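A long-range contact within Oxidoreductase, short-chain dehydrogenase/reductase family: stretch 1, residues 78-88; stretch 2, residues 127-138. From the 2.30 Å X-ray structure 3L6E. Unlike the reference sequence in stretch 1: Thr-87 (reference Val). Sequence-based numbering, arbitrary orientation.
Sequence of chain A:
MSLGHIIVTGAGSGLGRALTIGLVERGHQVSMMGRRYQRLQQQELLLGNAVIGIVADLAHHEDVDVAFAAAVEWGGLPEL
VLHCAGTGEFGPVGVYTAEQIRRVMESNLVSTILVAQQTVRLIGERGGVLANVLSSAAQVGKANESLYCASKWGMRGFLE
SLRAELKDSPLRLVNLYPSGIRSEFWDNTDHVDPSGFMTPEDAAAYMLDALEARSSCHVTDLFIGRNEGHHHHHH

Stretch 1 (78-88) PELVLHCAGTG
Stretch 2 127-138: GGVLANVLSSAA

Strands 80-84 and 128-133 lie side by side in parallel, their axes 14° apart and 4.6 Å at closest approach, with Leu-80 opposite Val-129 and His-83 opposite Asn-132 (CA to CA 4.7 Å in each pair). Both strands keep extended backbones, phi -95 to -140° and psi 105 to 135°. Five backbone hydrogen bonds form the ladder: Val-129 N donates to Glu-79 O (2.8 Å), Val-81 N to Val-129 O (2.8 Å), Ala-131 N to Val-81 O (2.7 Å), His-83 N to Ala-131 O (2.7 Å) and Val-133 N to His-83 O (2.7 Å).

On one face, Leu-80 (chi1 t, chi2 p) and Leu-82 (chi1 -129°, chi2 t) turn their ends nearer the partner strand, so both reach Ala-131 CB, Leu-80 CD1 at 3.7 Å and Leu-82 CD2 at 3.8 Å. Leu-80 CD1 also lies 3.6 Å from Val-129 CG1. Val-133 (t) places CG2 3.8 Å from Cys-84 SG (chi1 m).

On the other face, the ends of Leu-130 (t, p) and Asn-132 (m, chi2 -83°) come nearer stretch 1. Leu-130 CD1 thus meets Val-81 CG1 (chi1 t) at 4.2 Å, and Asn-132 OD1 the ring edge of His-83 (t, chi2 -112°), accepting a weak hydrogen bond from His-83 ND1 (3.1 Å, bent to 132°).

Beyond the strands, Ser-135 (p) points toward stretch 1, its OG 3.0 Å from Gly-86 O; Thr-87 CG2 (chi1 16°) approaches Ser-135 O at 3.5 Å.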

# COMPACT_ATOMS: atom_id res chain seq x y z
N PRO A 78 20.01 9.20 -9.55
CA PRO A 78 19.29 8.31 -8.65
C PRO A 78 18.20 7.49 -9.33
O PRO A 78 17.59 7.96 -10.29
CB PRO A 78 18.65 9.26 -7.64
CG PRO A 78 18.50 10.56 -8.35
CD PRO A 78 19.58 10.61 -9.41
N GLU A 79 17.98 6.28 -8.82
CA GLU A 79 16.80 5.48 -9.17
C GLU A 79 15.57 5.88 -8.34
O GLU A 79 14.42 5.78 -8.80
CB GLU A 79 17.08 3.99 -8.95
CG GLU A 79 18.34 3.47 -9.63
CD GLU A 79 18.62 2.01 -9.30
OE1 GLU A 79 19.24 1.31 -10.14
OE2 GLU A 79 18.20 1.56 -8.20
N LEU A 80 15.80 6.32 -7.10
CA LEU A 80 14.69 6.65 -6.21
C LEU A 80 14.99 7.91 -5.44
O LEU A 80 16.07 8.06 -4.85
CB LEU A 80 14.35 5.48 -5.26
CG LEU A 80 13.47 5.71 -4.02
CD1 LEU A 80 12.07 6.13 -4.41
CD2 LEU A 80 13.43 4.48 -3.10
N VAL A 81 14.03 8.84 -5.49
CA VAL A 81 14.04 10.01 -4.63
C VAL A 81 12.92 9.82 -3.62
O VAL A 81 11.74 9.74 -3.95
CB VAL A 81 13.93 11.35 -5.40
CG1 VAL A 81 13.92 12.53 -4.42
CG2 VAL A 81 15.13 11.51 -6.33
N LEU A 82 13.34 9.69 -2.37
CA LEU A 82 12.44 9.45 -1.27
C LEU A 82 12.33 10.74 -0.51
O LEU A 82 13.27 11.16 0.17
CB LEU A 82 13.00 8.35 -0.37
CG LEU A 82 12.06 7.20 -0.02
CD1 LEU A 82 12.68 6.32 1.05
CD2 LEU A 82 10.72 7.72 0.42
N HIS A 83 11.21 11.41 -0.67
CA HIS A 83 11.03 12.69 -0.01
C HIS A 83 10.27 12.52 1.30
O HIS A 83 9.11 12.10 1.30
CB HIS A 83 10.37 13.72 -0.91
CG HIS A 83 10.31 15.09 -0.30
ND1 HIS A 83 9.14 15.68 0.10
CD2 HIS A 83 11.30 15.95 0.03
CE1 HIS A 83 9.40 16.86 0.63
NE2 HIS A 83 10.70 17.04 0.60
N CYS A 84 10.95 12.82 2.39
CA CYS A 84 10.35 12.80 3.71
C CYS A 84 10.12 14.22 4.19
O CYS A 84 10.97 14.78 4.87
CB CYS A 84 11.25 12.07 4.70
SG CYS A 84 11.42 10.35 4.32
N ALA A 85 8.98 14.80 3.82
CA ALA A 85 8.66 16.17 4.24
C ALA A 85 8.61 16.27 5.76
O ALA A 85 8.82 17.35 6.32
CB ALA A 85 7.36 16.65 3.62
N GLY A 86 8.36 15.15 6.44
CA GLY A 86 8.30 15.11 7.90
C GLY A 86 6.99 15.72 8.35
O GLY A 86 5.94 15.38 7.81
N THR A 87 7.05 16.64 9.31
CA THR A 87 5.86 17.37 9.79
C THR A 87 6.22 18.66 10.56
O THR A 87 6.80 19.58 9.98
CB THR A 87 4.89 16.46 10.62
OG1 THR A 87 5.57 15.26 11.02
CG2 THR A 87 3.67 16.09 9.78
N GLY A 88 5.86 18.72 11.84
CA GLY A 88 6.12 19.90 12.67
C GLY A 88 5.81 19.68 14.14
O GLY A 88 5.20 20.53 14.80
N GLY A 127 13.69 7.98 -16.32
CA GLY A 127 12.79 7.12 -15.56
C GLY A 127 13.31 6.91 -14.16
O GLY A 127 14.41 7.36 -13.84
N GLY A 128 12.52 6.23 -13.34
CA GLY A 128 12.81 6.05 -11.92
C GLY A 128 11.61 6.36 -11.05
O GLY A 128 10.49 6.44 -11.53
N VAL A 129 11.86 6.54 -9.75
CA VAL A 129 10.79 6.69 -8.76
C VAL A 129 10.92 7.96 -7.89
O VAL A 129 12.00 8.25 -7.36
CB VAL A 129 10.65 5.40 -7.89
CG1 VAL A 129 9.53 5.50 -6.87
CG2 VAL A 129 10.40 4.18 -8.80
N LEU A 130 9.82 8.72 -7.81
CA LEU A 130 9.67 9.84 -6.88
C LEU A 130 8.67 9.44 -5.82
O LEU A 130 7.45 9.40 -6.07
CB LEU A 130 9.20 11.13 -7.56
CG LEU A 130 8.82 12.27 -6.60
CD1 LEU A 130 10.00 12.77 -5.80
CD2 LEU A 130 8.13 13.46 -7.32
N ALA A 131 9.19 9.17 -4.63
CA ALA A 131 8.34 8.68 -3.55
C ALA A 131 8.26 9.77 -2.53
O ALA A 131 9.27 10.32 -2.12
CB ALA A 131 8.91 7.41 -2.96
N ASN A 132 7.03 10.11 -2.15
CA ASN A 132 6.79 11.14 -1.18
C ASN A 132 6.13 10.57 0.07
O ASN A 132 5.20 9.76 -0.02
CB ASN A 132 5.91 12.23 -1.77
CG ASN A 132 6.70 13.32 -2.42
OD1 ASN A 132 7.19 14.23 -1.78
ND2 ASN A 132 6.82 13.23 -3.73
N VAL A 133 6.64 11.00 1.22
CA VAL A 133 6.08 10.61 2.51
C VAL A 133 5.20 11.75 3.03
O VAL A 133 5.68 12.85 3.28
CB VAL A 133 7.17 10.27 3.56
CG1 VAL A 133 6.52 9.79 4.87
CG2 VAL A 133 8.07 9.19 3.04
N LEU A 134 3.90 11.48 3.14
CA LEU A 134 2.98 12.41 3.75
C LEU A 134 2.64 11.89 5.17
O LEU A 134 1.56 11.38 5.43
CB LEU A 134 1.74 12.60 2.85
CG LEU A 134 1.94 13.22 1.45
CD1 LEU A 134 2.63 12.27 0.45
CD2 LEU A 134 0.61 13.64 0.88
N SER A 135 3.61 12.01 6.08
CA SER A 135 3.48 11.38 7.41
C SER A 135 2.51 12.12 8.33
O SER A 135 2.25 13.32 8.16
CB SER A 135 4.85 11.22 8.07
OG SER A 135 5.51 12.46 8.22
N SER A 136 1.95 11.39 9.29
CA SER A 136 0.88 11.92 10.13
C SER A 136 1.16 11.63 11.60
O SER A 136 0.76 10.58 12.12
CB SER A 136 -0.46 11.33 9.69
OG SER A 136 -1.49 12.31 9.73
N ALA A 137 1.84 12.57 12.25
CA ALA A 137 2.26 12.46 13.65
C ALA A 137 1.12 12.19 14.62
O ALA A 137 0.09 12.88 14.60
CB ALA A 137 3.02 13.72 14.06
N ALA A 138 1.31 11.18 15.47
CA ALA A 138 0.31 10.80 16.48
C ALA A 138 0.11 11.87 17.57
O ALA A 138 0.94 12.03 18.47
CB ALA A 138 0.68 9.45 17.10